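Side-chain contacts in aminoglycoside N(3)-acetyltransferase, AAC(3)-IVa (Escherichia coli, PDB 6MN3), which probably confers resistance to 2-deoxystreptamine antibiotics such as gentamicin and apramycin by transferring an acetyl group from acetyl-CoA to their 3-amino group: residues V87-T90 against F91-L94; V147-D150 against A151-T154. One frame throughout, in Å; residues are numbered along the deposited sequence.

Contact 1: residues V87-T90 against F91-L94; sequences VSDT and FWRL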
loop_
_atom_site.group_PDB
_atom_site.type_symbol
_atom_site.label_atom_id
_atom_site.label_comp_id
_atom_site.label_asym_id
_atom_site.label_seq_id
_atom_site.Cartn_x
_atom_site.Cartn_y
_atom_site.Cartn_z
ATOM N N VAL A 87 -5.936 -7.877 -8.058
ATOM C CA VAL A 87 -6.946 -7.398 -7.118
ATOM C C VAL A 87 -7.039 -5.878 -7.163
ATOM O O VAL A 87 -8.137 -5.308 -7.190
ATOM C CB VAL A 87 -6.637 -7.908 -5.699
ATOM C CG1 VAL A 87 -7.632 -7.344 -4.700
ATOM C CG2 VAL A 87 -6.642 -9.432 -5.674
ATOM N N SER A 88 -5.891 -5.196 -7.180
ATOM C CA SER A 88 -5.901 -3.738 -7.247
ATOM C C SER A 88 -6.514 -3.248 -8.552
ATOM O O SER A 88 -7.288 -2.284 -8.559
ATOM C CB SER A 88 -4.483 -3.195 -7.087
ATOM O OG SER A 88 -4.082 -3.221 -5.730
ATOM N N ASP A 89 -6.174 -3.893 -9.670
ATOM C CA ASP A 89 -6.735 -3.483 -10.950
ATOM C C ASP A 89 -8.198 -3.865 -11.080
ATOM O O ASP A 89 -8.896 -3.324 -11.944
ATOM C CB ASP A 89 -5.936 -4.088 -12.103
ATOM C CG ASP A 89 -6.201 -3.389 -13.419
ATOM O OD1 ASP A 89 -6.090 -2.145 -13.462
ATOM O OD2 ASP A 89 -6.524 -4.081 -14.408
ATOM N N THR A 90 -8.677 -4.780 -10.246
ATOM C CA THR A 90 -10.080 -5.162 -10.280
ATOM C C THR A 90 -10.931 -4.306 -9.359
ATOM O O THR A 90 -12.099 -4.048 -9.668
ATOM C CB THR A 90 -10.236 -6.633 -9.887
ATOM O OG1 THR A 90 -9.176 -7.398 -10.476
ATOM C CG2 THR A 90 -11.588 -7.182 -10.356
ATOM N N PHE A 91 -10.357 -3.839 -8.250
ATOM C CA PHE A 91 -11.136 -3.146 -7.229
ATOM C C PHE A 91 -11.707 -1.829 -7.748
ATOM O O PHE A 91 -12.883 -1.523 -7.515
ATOM C CB PHE A 91 -10.255 -2.915 -5.999
ATOM C CG PHE A 91 -10.908 -2.119 -4.911
ATOM C CD1 PHE A 91 -12.141 -2.489 -4.405
ATOM C CD2 PHE A 91 -10.272 -1.011 -4.376
ATOM C CE1 PHE A 91 -12.735 -1.759 -3.394
ATOM C CE2 PHE A 91 -10.857 -0.277 -3.365
ATOM C CZ PHE A 91 -12.090 -0.651 -2.873
ATOM N N TRP A 92 -10.902 -1.046 -8.468
ATOM C CA TRP A 92 -11.312 0.308 -8.825
ATOM C C TRP A 92 -12.384 0.340 -9.907
ATOM O O TRP A 92 -13.028 1.379 -10.088
ATOM C CB TRP A 92 -10.098 1.123 -9.275
ATOM C CG TRP A 92 -9.583 0.749 -10.630
ATOM C CD1 TRP A 92 -8.626 -0.180 -10.915
ATOM C CD2 TRP A 92 -9.995 1.300 -11.887
ATOM N NE1 TRP A 92 -8.415 -0.241 -12.271
ATOM C CE2 TRP A 92 -9.243 0.658 -12.890
ATOM C CE3 TRP A 92 -10.926 2.273 -12.262
ATOM C CZ2 TRP A 92 -9.396 0.955 -14.243
ATOM C CZ3 TRP A 92 -11.075 2.567 -13.606
ATOM C CH2 TRP A 92 -10.314 1.912 -14.579
ATOM N N ARG A 93 -12.591 -0.762 -10.628
ATOM C CA ARG A 93 -13.578 -0.803 -11.698
ATOM C C ARG A 93 -14.982 -1.125 -11.209
ATOM O O ARG A 93 -15.936 -1.001 -11.986
ATOM C CB ARG A 93 -13.172 -1.835 -12.755
ATOM C CG ARG A 93 -11.733 -1.722 -13.216
ATOM C CD ARG A 93 -11.388 -2.831 -14.192
ATOM N NE ARG A 93 -9.963 -2.862 -14.499
ATOM C CZ ARG A 93 -9.407 -2.241 -15.533
ATOM N NH1 ARG A 93 -10.157 -1.537 -16.368
ATOM N NH2 ARG A 93 -8.099 -2.326 -15.732
ATOM N N LEU A 94 -15.132 -1.531 -9.956
ATOM C CA LEU A 94 -16.421 -1.929 -9.419
ATOM C C LEU A 94 -17.276 -0.699 -9.141
ATOM O O LEU A 94 -16.794 0.434 -9.185
ATOM C CB LEU A 94 -16.204 -2.778 -8.168
ATOM C CG LEU A 94 -15.417 -4.057 -8.462
ATOM C CD1 LEU A 94 -14.918 -4.706 -7.181
ATOM C CD2 LEU A 94 -16.264 -5.026 -9.274
#
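Asp-89 meets both Trp-92 and Arg-93 at the C-terminal end of helix 86-91, where the last helical turn gives way to a type I beta turn running from Phe-91 to Leu-94. The backbone evidence for the helix end is a short but bent bond, Phe-91 N to Val-87 O at 2.9 Å, followed by a weak one from Arg-93 N to Thr-90 O. The tightly packed part holds the buried residues: Val-87 rests on Leu-46 and Ile-47 of helix 42-54, while the Phe-91 ring, its CG anti to the backbone N (chi1 176°), is turned into Ala-107 and Ala-109 of strand 106-109. Trp-92 is buried too, and its indole is held at the edge: NE1 donates to Asp-89 OD1 over 3.2 Å, almost straight at 170°, with OD1 close to the ring plane. Relative to the carboxylate, NE1 stands well above the plane. OD1 also accepts from Val-80 N, so two N-H groups grip it; together with the salt bridge to OD2 they should restrain the carboxylate's rotation.

Toward solvent the contact becomes polar. Exposed Arg-93 is extended from CG to NE and passes over one face of the indole, its CG 3.5 Å above the ring plane; Trp-92 CZ2 in turn lies over the guanidinium face. The end of this chain takes hold of Asp-89 side-on: NE reaches the main-chain Asp-89 O at 2.8 Å, and NH2 forms a salt bridge with the carboxylate. The carboxylate and guanidinium planes are nearly perpendicular, 85° apart, which excludes the coplanar two-oxygen pairing. Instead, Asp-89 OD2 receives Arg-93 NH2 on its syn side at 2.7 Å, somewhat out of the carboxylate plane but near that of the guanidinium.

Contact 2: residues V147-D150 against A151-T154; sequences VGHD and ANTT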
loop_
_atom_site.group_PDB
_atom_site.type_symbol
_atom_site.label_atom_id
_atom_site.label_comp_id
_atom_site.label_asym_id
_atom_site.label_seq_id
_atom_site.Cartn_x
_atom_site.Cartn_y
_atom_site.Cartn_z
ATOM N N VAL A 147 2.381 -10.354 0.312
ATOM C CA VAL A 147 3.531 -9.533 -0.039
ATOM C C VAL A 147 4.256 -9.156 1.245
ATOM O O VAL A 147 3.692 -9.192 2.340
ATOM C CB VAL A 147 3.141 -8.261 -0.826
ATOM C CG1 VAL A 147 2.487 -8.621 -2.149
ATOM C CG2 VAL A 147 2.225 -7.373 0.009
ATOM N N GLY A 148 5.528 -8.793 1.094
ATOM C CA GLY A 148 6.346 -8.362 2.207
ATOM C C GLY A 148 6.201 -6.878 2.481
ATOM O O GLY A 148 5.336 -6.190 1.935
ATOM N N HIS A 149 7.078 -6.379 3.349
ATOM C CA HIS A 149 7.038 -4.967 3.704
ATOM C C HIS A 149 7.621 -4.067 2.625
ATOM O O HIS A 149 7.467 -2.845 2.716
ATOM C CB HIS A 149 7.768 -4.736 5.028
ATOM C CG HIS A 149 6.917 -4.997 6.231
ATOM N ND1 HIS A 149 6.008 -4.079 6.712
ATOM C CD2 HIS A 149 6.825 -6.078 7.041
ATOM C CE1 HIS A 149 5.398 -4.580 7.770
ATOM N NE2 HIS A 149 5.873 -5.793 7.991
ATOM N N ASP A 150 8.276 -4.635 1.611
ATOM C CA ASP A 150 8.750 -3.826 0.494
ATOM C C ASP A 150 7.599 -3.181 -0.265
ATOM O O ASP A 150 7.821 -2.211 -0.997
ATOM C CB ASP A 150 9.597 -4.677 -0.455
ATOM C CG ASP A 150 8.830 -5.848 -1.033
ATOM O OD1 ASP A 150 7.850 -6.294 -0.400
ATOM O OD2 ASP A 150 9.208 -6.324 -2.124
ATOM N N ALA A 151 6.381 -3.693 -0.105
ATOM C CA ALA A 151 5.188 -3.091 -0.681
ATOM C C ALA A 151 4.404 -2.260 0.326
ATOM O O ALA A 151 3.372 -1.685 -0.036
ATOM C CB ALA A 151 4.283 -4.175 -1.271
ATOM N N ASN A 152 4.863 -2.187 1.577
ATOM C CA ASN A 152 4.198 -1.392 2.603
ATOM C C ASN A 152 4.376 0.094 2.320
ATOM O O ASN A 152 5.307 0.723 2.833
ATOM C CB ASN A 152 4.739 -1.745 3.991
ATOM C CG ASN A 152 3.886 -1.183 5.113
ATOM O OD1 ASN A 152 2.991 -0.369 4.883
ATOM N ND2 ASN A 152 4.160 -1.620 6.338
ATOM N N THR A 153 3.475 0.659 1.511
ATOM C CA THR A 153 3.604 2.048 1.080
ATOM C C THR A 153 3.648 3.009 2.264
ATOM O O THR A 153 4.299 4.060 2.186
ATOM C CB THR A 153 2.449 2.396 0.137
ATOM O OG1 THR A 153 2.560 1.615 -1.059
ATOM C CG2 THR A 153 2.463 3.866 -0.233
ATOM N N THR A 154 2.988 2.659 3.373
ATOM C CA THR A 154 2.982 3.530 4.546
ATOM C C THR A 154 4.395 3.818 5.043
ATOM O O THR A 154 4.644 4.881 5.626
ATOM C CB THR A 154 2.127 2.902 5.652
ATOM O OG1 THR A 154 0.781 2.742 5.181
ATOM C CG2 THR A 154 2.111 3.776 6.901
#
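The His-149 ring and the Asn-152 amide run alongside each other with their ends in the same direction, and meet edge to edge rather than over a face. Their setting is a short 3-10 turn in the loop between strand 141-145 and helix 154-161. Asn-152 ND2 lies in plane at the ring edge and donates to His-149 ND1 over 3.1 Å; the angle at the hydrogen is 164°, and each partner is near the plane of the other's flat group, although the two planes are turned 35° apart. Because ND1 accepts here, the ring proton should sit on NE2, consistent with the bond between NE2 and Gln-208 OE1. Both ring nitrogens of this buried histidine are therefore paired, which fixes the ring's rotation.

The backbone brings the two groups together. Asn-152 N donates to His-149 O at 2.9 Å, reaching it from above the carbonyl plane. A longer, weak bond of 3.4 Å joins Ala-151 N to Gly-148 O. The extended first torsion of Asn-152 (chi1 -167°) carries its amide back alongside the imidazole. On another side of the turn, Val-147 CG2 touches Ala-151 CB at 4.0 Å, a single apolar contact.

Asp-150 is exposed, its side chain about 8 Å from that of the zinc ligand Cys-191. Asn-152 also caps the start of the next helix, so its amide serves both directions: ND2 holds the histidine, while OD1 weakly accepts from Thr-154 N at 3.4 Å.

Overall arrangement
Contact 1 comes first along the chain and is complete before contact 2 begins; their centres are about 19 Å apart, and the nearest atoms, about 9 Å apart, do not touch. Both border the same mixed sheet. Residues 87-94 finish helix 86-91, whereas residues 147-154 lead from strand 141-145 into helix 154-161, beside strand 26-31. Contact 1, its centre about 14 Å from the chain centre and away from the annotated sites, is structural packing of a helix end against strands 59-63 and 106-109. Contact 2, its centre about 6 Å from the chain centre, joins the middle of the sheet to a helix start, nearer the zinc site.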